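Local atomic coordinates of particle-associated glycoside hydrolase (Acinetobacter phage Fri1, PDB entry 6C72), a protein that probably cleaves the capsular polysaccharide of Acinetobacter baumannii, serving the phage as a tailspike depolymerase during host entry. Residues I71-T74 with A80-L83; I437-A442 with T454-V459. All coordinates share one frame; numbering follows the deposited sequence.

How the interactions relate
The two contacts lie at distant places in a long chain, their centres about 76 Å apart on opposite sides of the chain's centre. Interaction 1 is mostly buried and joins neighbouring strands of a beta hairpin in the small N-terminal sheet, where paired backbone hydrogen bonds do most of the work and side chains pack on both faces. Interaction 2, only partly buried, sits at the C-terminal end of the parallel beta-helix. There a short helical turn meets an extended loop through one methyl-to-methyl contact and a loose approach of a valine methyl to a backbone carbonyl, with no hydrogen bond between 437-442 and 454-459. The two share no elements, and only interaction 2 is touched by a second subunit.

Interaction 1 (I71-T74 with A80-L83); sequences IRVT and AWLL
Ile71 O takes the amide proton of Trp81 at 2.8 Å from Trp81 N, and Ala80 CA comes within 3.1 Å of the same Ile71 O in a CA-H...O contact. The return bond runs from Ile71 N to Trp81 O, 2.9 Å, so the two residues form an antiparallel hydrogen-bonded pair of the beta hairpin made by strands 70-72 and 80-83. Both bonds bend moderately, with N-H...O angles near 155°, and each donor is tilted from the plane of the carbonyl it meets. Hairpin strand 80-83 also bonds to strand 54-58, which places it inside the N-terminal sheet, while 70-72 is the outermost strand within this chain.

On one face Ile71 CB lies 4.2 Å from Trp81 CB, with Tyr55 and Leu27 packing around both side chains. The indole leans toward the end of the first strand, where Val73 CG2 meets it obliquely at 3.9 Å from Trp81 NE1. That nitrogen donates to Val30 O, which pins the ring's polar corner.

Arg72 and Ala80, the non-hydrogen-bonded pair, occupy the other face. The arginine chain is bent at chi2 (-75°) and chi3 (-53°), and its NH1 bonds to Ala63 O; nearer the backbone, Arg72 CD rests 3.7 Å from Ala80 CB.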
ATOM      1  N   ILE A  71     -48.452 -17.904  -6.697  1.00 32.19           N
ATOM      2  CA  ILE A  71     -49.654 -17.712  -5.895  1.00 32.83           C
ATOM      3  C   ILE A  71     -50.785 -18.452  -6.609  1.00 34.32           C
ATOM      4  O   ILE A  71     -51.342 -17.966  -7.601  1.00 35.06           O
ATOM      5  CB  ILE A  71     -49.979 -16.225  -5.688  1.00 32.85           C
ATOM      6  CG1 ILE A  71     -48.782 -15.494  -5.069  1.00 31.69           C
ATOM      7  CG2 ILE A  71     -51.211 -16.053  -4.810  1.00 34.15           C
ATOM      8  CD1 ILE A  71     -48.279 -16.110  -3.760  1.00 31.30           C
ATOM      9  N   ARG A  72     -51.119 -19.645  -6.125  1.00 47.04           N
ATOM     10  CA  ARG A  72     -52.128 -20.460  -6.782  1.00 47.68           C
ATOM     11  C   ARG A  72     -53.526 -20.018  -6.365  1.00 47.52           C
ATOM     12  O   ARG A  72     -53.786 -19.752  -5.187  1.00 47.22           O
ATOM     13  CB  ARG A  72     -51.916 -21.938  -6.444  1.00 48.66           C
ATOM     14  CG  ARG A  72     -50.643 -22.547  -7.039  1.00 49.06           C
ATOM     15  CD  ARG A  72     -50.797 -22.789  -8.533  1.00 49.30           C
ATOM     16  NE  ARG A  72     -52.001 -23.568  -8.816  1.00 49.95           N
ATOM     17  CZ  ARG A  72     -52.079 -24.893  -8.707  1.00 51.09           C
ATOM     18  NH1 ARG A  72     -51.032 -25.600  -8.317  1.00 51.86           N
ATOM     19  NH2 ARG A  72     -53.211 -25.515  -8.988  1.00 51.78           N
ATOM     20  N   VAL A  73     -54.427 -19.949  -7.340  1.00 54.78           N
ATOM     21  CA  VAL A  73     -55.822 -19.600  -7.088  1.00 54.89           C
ATOM     22  C   VAL A  73     -56.524 -20.802  -6.469  1.00 55.35           C
ATOM     23  O   VAL A  73     -56.532 -21.893  -7.045  1.00 56.06           O
ATOM     24  CB  VAL A  73     -56.517 -19.134  -8.374  1.00 55.80           C
ATOM     25  CG1 VAL A  73     -58.005 -19.072  -8.176  1.00 56.49           C
ATOM     26  CG2 VAL A  73     -56.011 -17.762  -8.750  1.00 56.07           C
ATOM     27  N   THR A  74     -57.074 -20.606  -5.268  1.00 52.87           N
ATOM     28  CA  THR A  74     -57.681 -21.693  -4.507  1.00 53.72           C
ATOM     29  C   THR A  74     -59.013 -22.154  -5.093  1.00 54.36           C
ATOM     30  O   THR A  74     -59.395 -23.314  -4.907  1.00 55.37           O
ATOM     31  CB  THR A  74     -57.883 -21.249  -3.060  1.00 53.32           C
ATOM     32  OG1 THR A  74     -58.679 -20.057  -3.039  1.00 52.52           O
ATOM     33  CG2 THR A  74     -56.545 -20.953  -2.400  1.00 52.86           C
ATOM     34  N   ALA A  80     -52.116 -19.484 -11.637  1.00 41.56           N
ATOM     35  CA  ALA A  80     -51.333 -18.856 -10.589  1.00 40.28           C
ATOM     36  C   ALA A  80     -50.968 -17.440 -10.995  1.00 41.93           C
ATOM     37  O   ALA A  80     -50.842 -17.121 -12.180  1.00 44.69           O
ATOM     38  CB  ALA A  80     -50.056 -19.642 -10.269  1.00 39.59           C
ATOM     39  N   TRP A  81     -50.827 -16.590  -9.992  1.00 40.47           N
ATOM     40  CA  TRP A  81     -50.228 -15.282 -10.180  1.00 41.79           C
ATOM     41  C   TRP A  81     -48.742 -15.399  -9.895  1.00 41.47           C
ATOM     42  O   TRP A  81     -48.342 -15.860  -8.819  1.00 39.05           O
ATOM     43  CB  TRP A  81     -50.870 -14.246  -9.262  1.00 40.12           C
ATOM     44  CG  TRP A  81     -52.318 -14.030  -9.549  1.00 40.75           C
ATOM     45  CD1 TRP A  81     -53.373 -14.626  -8.926  1.00 39.41           C
ATOM     46  CD2 TRP A  81     -52.874 -13.165 -10.551  1.00 43.28           C
ATOM     47  NE1 TRP A  81     -54.553 -14.178  -9.470  1.00 40.86           N
ATOM     48  CE2 TRP A  81     -54.274 -13.284 -10.471  1.00 43.06           C
ATOM     49  CE3 TRP A  81     -52.322 -12.303 -11.507  1.00 45.79           C
ATOM     50  CZ2 TRP A  81     -55.133 -12.568 -11.309  1.00 45.06           C
ATOM     51  CZ3 TRP A  81     -53.180 -11.594 -12.342  1.00 47.35           C
ATOM     52  CH2 TRP A  81     -54.565 -11.729 -12.232  1.00 46.95           C
ATOM     53  N   LEU A  82     -47.932 -14.985 -10.860  1.00 38.42           N
ATOM     54  CA  LEU A  82     -46.487 -15.148 -10.794  1.00 38.97           C
ATOM     55  C   LEU A  82     -45.829 -13.829 -10.409  1.00 39.07           C
ATOM     56  O   LEU A  82     -46.049 -12.795 -11.056  1.00 41.44           O
ATOM     57  CB  LEU A  82     -45.933 -15.652 -12.123  1.00 42.80           C
ATOM     58  CG  LEU A  82     -46.528 -16.976 -12.597  1.00 42.21           C
ATOM     59  CD1 LEU A  82     -45.780 -17.480 -13.811  1.00 45.33           C
ATOM     60  CD2 LEU A  82     -46.540 -18.012 -11.470  1.00 38.08           C
ATOM     61  N   LEU A  83     -45.025 -13.881  -9.353  1.00 44.65           N
ATOM     62  CA  LEU A  83     -44.349 -12.704  -8.834  1.00 43.79           C
ATOM     63  C   LEU A  83     -43.404 -12.110  -9.873  1.00 47.43           C
ATOM     64  O   LEU A  83     -42.667 -12.834 -10.548  1.00 50.11           O
ATOM     65  CB  LEU A  83     -43.557 -13.104  -7.589  1.00 41.09           C
ATOM     66  CG  LEU A  83     -42.820 -11.974  -6.880  1.00 39.79           C
ATOM     67  CD1 LEU A  83     -43.864 -11.045  -6.255  1.00 37.82           C
ATOM     68  CD2 LEU A  83     -41.820 -12.509  -5.864  1.00 38.55           C
TER

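Interaction 2 (I437-A442 with T454-V459); sequences IVATQA and TVIQPV
The carbonyl group of Ala442 is the flat group at one end of this contact, and Val459 CG1 approaches it from beyond the oxygen rather than over a face: Ala442 O and Val459 CG1 are 4.4 Å apart, with a C=O...CG1 angle of about 150°. A methyl at that distance is a loose neighbour. The polar demand of the oxygen is met from elsewhere, by Arg461 NH1, which bridges the carbonyl of Ala439, in the helical turn, and that of Ala442, just after it.

At the other end the meeting is purely apolar. Ala439 CB and Ile456 CD1 touch at 4.1 Å, each residue aiming its CB at the opposing segment, and Phe433 packs against both. The isoleucine chain bends at chi2 (-67°) instead of running straight out, which carries CD1 across to the alanine methyl.

Residues from about 438 to 441 form a short, weakly bonded helical turn following strand 422-429 of the parallel beta-helix, the solenoid fold well known in phage tailspikes. Val438 O takes two amides, Gln441 N and Ala442 N, each at 3.0 Å, and Ile437 O accepts Thr440 N at 2.9 Å. The next strand, 443-444, pairs in parallel with 422-429. Segment 454-459 comes after strand 448-450, as the chain leaves the solenoid for the antiparallel sheets of the C-terminal region. It carries no regular secondary structure, although Val459 bonds to Phe444 through the backbone. Beyond it stands the second subunit of the trimer, whose Thr463 packs on Pro458 and whose Gln467 packs on Val459.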
ATOM      1  N   ILE A 437      14.329  -7.381  26.765  1.00 29.01           N
ATOM      2  CA  ILE A 437      15.353  -7.878  25.861  1.00 29.26           C
ATOM      3  C   ILE A 437      15.143  -7.384  24.435  1.00 28.05           C
ATOM      4  O   ILE A 437      16.102  -7.331  23.655  1.00 28.36           O
ATOM      5  CB  ILE A 437      15.379  -9.420  25.925  1.00 29.88           C
ATOM      6  CG1 ILE A 437      16.620  -9.976  25.216  1.00 30.67           C
ATOM      7  CG2 ILE A 437      14.054 -10.011  25.380  1.00 28.78           C
ATOM      8  CD1 ILE A 437      16.823 -11.446  25.426  1.00 31.72           C
ATOM      9  N   VAL A 438      13.916  -6.990  24.079  1.00 27.40           N
ATOM     10  CA  VAL A 438      13.665  -6.452  22.742  1.00 27.01           C
ATOM     11  C   VAL A 438      14.585  -5.268  22.468  1.00 27.18           C
ATOM     12  O   VAL A 438      15.038  -5.067  21.329  1.00 27.16           O
ATOM     13  CB  VAL A 438      12.177  -6.051  22.592  1.00 26.89           C
ATOM     14  CG1 VAL A 438      11.939  -5.229  21.316  1.00 26.67           C
ATOM     15  CG2 VAL A 438      11.271  -7.274  22.616  1.00 26.91           C
ATOM     16  N   ALA A 439      14.903  -4.485  23.500  1.00 26.88           N
ATOM     17  CA  ALA A 439      15.762  -3.327  23.299  1.00 27.41           C
ATOM     18  C   ALA A 439      17.173  -3.711  22.870  1.00 28.39           C
ATOM     19  O   ALA A 439      17.853  -2.891  22.248  1.00 28.75           O
ATOM     20  CB  ALA A 439      15.812  -2.478  24.574  1.00 28.17           C
ATOM     21  N   THR A 440      17.618  -4.935  23.147  1.00 35.30           N
ATOM     22  CA  THR A 440      18.935  -5.378  22.704  1.00 35.53           C
ATOM     23  C   THR A 440      18.880  -6.192  21.420  1.00 35.32           C
ATOM     24  O   THR A 440      19.929  -6.569  20.899  1.00 35.61           O
ATOM     25  CB  THR A 440      19.644  -6.206  23.798  1.00 35.80           C
ATOM     26  OG1 THR A 440      19.050  -7.507  23.893  1.00 35.57           O
ATOM     27  CG2 THR A 440      19.563  -5.522  25.155  1.00 36.16           C
ATOM     28  N   GLN A 441      17.689  -6.467  20.901  1.00 30.43           N
ATOM     29  CA  GLN A 441      17.508  -7.318  19.738  1.00 30.39           C
ATOM     30  C   GLN A 441      17.108  -6.550  18.494  1.00 30.58           C
ATOM     31  O   GLN A 441      17.649  -6.800  17.420  1.00 31.00           O
ATOM     32  CB  GLN A 441      16.437  -8.372  20.018  1.00 30.09           C
ATOM     33  CG  GLN A 441      16.774  -9.351  21.105  1.00 30.17           C
ATOM     34  CD  GLN A 441      15.597 -10.253  21.397  1.00 30.06           C
ATOM     35  OE1 GLN A 441      14.438  -9.848  21.246  1.00 29.86           O
ATOM     36  NE2 GLN A 441      15.879 -11.483  21.805  1.00 30.31           N
ATOM     37  N   ALA A 442      16.139  -5.645  18.611  1.00 26.50           N
ATOM     38  CA  ALA A 442      15.576  -5.003  17.441  1.00 25.95           C
ATOM     39  C   ALA A 442      16.530  -3.958  16.869  1.00 26.63           C
ATOM     40  O   ALA A 442      17.453  -3.481  17.533  1.00 27.38           O
ATOM     41  CB  ALA A 442      14.241  -4.338  17.785  1.00 24.98           C
ATOM     42  N   THR A 454      12.231   5.424  28.212  1.00 39.70           N
ATOM     43  CA  THR A 454      13.619   4.978  28.117  1.00 39.75           C
ATOM     44  C   THR A 454      14.163   5.312  26.737  1.00 39.46           C
ATOM     45  O   THR A 454      13.704   4.760  25.731  1.00 40.05           O
ATOM     46  CB  THR A 454      13.716   3.477  28.380  1.00 40.90           C
ATOM     47  OG1 THR A 454      13.318   3.196  29.728  1.00 41.09           O
ATOM     48  CG2 THR A 454      15.143   2.984  28.144  1.00 40.96           C
ATOM     49  N   VAL A 455      15.136   6.218  26.682  1.00 30.92           N
ATOM     50  CA  VAL A 455      15.697   6.639  25.404  1.00 30.65           C
ATOM     51  C   VAL A 455      16.592   5.530  24.873  1.00 31.31           C
ATOM     52  O   VAL A 455      17.539   5.104  25.542  1.00 31.36           O
ATOM     53  CB  VAL A 455      16.464   7.963  25.541  1.00 29.69           C
ATOM     54  CG1 VAL A 455      17.048   8.365  24.207  1.00 29.62           C
ATOM     55  CG2 VAL A 455      15.540   9.062  26.052  1.00 29.11           C
ATOM     56  N   ILE A 456      16.266   5.027  23.689  1.00 30.23           N
ATOM     57  CA  ILE A 456      17.070   4.027  22.999  1.00 30.85           C
ATOM     58  C   ILE A 456      17.794   4.732  21.860  1.00 30.33           C
ATOM     59  O   ILE A 456      17.154   5.311  20.970  1.00 30.14           O
ATOM     60  CB  ILE A 456      16.212   2.862  22.475  1.00 31.93           C
ATOM     61  CG1 ILE A 456      15.382   2.265  23.607  1.00 32.52           C
ATOM     62  CG2 ILE A 456      17.100   1.768  21.886  1.00 32.63           C
ATOM     63  CD1 ILE A 456      16.234   1.575  24.647  1.00 32.82           C
ATOM     64  N   GLN A 457      19.124   4.708  21.902  1.00 38.55           N
ATOM     65  CA  GLN A 457      19.898   5.255  20.806  1.00 38.27           C
ATOM     66  C   GLN A 457      19.643   4.423  19.553  1.00 38.89           C
ATOM     67  O   GLN A 457      19.442   3.208  19.639  1.00 39.66           O
ATOM     68  CB  GLN A 457      21.390   5.248  21.143  1.00 38.06           C
ATOM     69  CG  GLN A 457      21.745   6.111  22.329  1.00 37.43           C
ATOM     70  CD  GLN A 457      21.367   7.554  22.090  1.00 36.93           C
ATOM     71  OE1 GLN A 457      21.528   8.052  20.965  1.00 37.03           O
ATOM     72  NE2 GLN A 457      20.787   8.219  23.114  1.00 36.50           N
ATOM     73  N   PRO A 458      19.624   5.054  18.381  1.00 30.00           N
ATOM     74  CA  PRO A 458      19.498   4.279  17.140  1.00 30.53           C
ATOM     75  C   PRO A 458      20.643   3.289  17.021  1.00 30.96           C
ATOM     76  O   PRO A 458      21.789   3.597  17.350  1.00 30.66           O
ATOM     77  CB  PRO A 458      19.553   5.347  16.045  1.00 30.21           C
ATOM     78  CG  PRO A 458      19.134   6.637  16.755  1.00 29.69           C
ATOM     79  CD  PRO A 458      19.683   6.507  18.139  1.00 29.45           C
ATOM     80  N   VAL A 459      20.324   2.081  16.565  1.00 25.58           N
ATOM     81  CA  VAL A 459      21.308   1.012  16.443  1.00 25.43           C
ATOM     82  C   VAL A 459      20.832   0.051  15.366  1.00 25.75           C
ATOM     83  O   VAL A 459      19.660  -0.348  15.348  1.00 26.16           O
ATOM     84  CB  VAL A 459      21.538   0.296  17.792  1.00 25.40           C
ATOM     85  CG1 VAL A 459      20.214  -0.171  18.411  1.00 25.83           C
ATOM     86  CG2 VAL A 459      22.495  -0.868  17.637  1.00 25.62           C
TER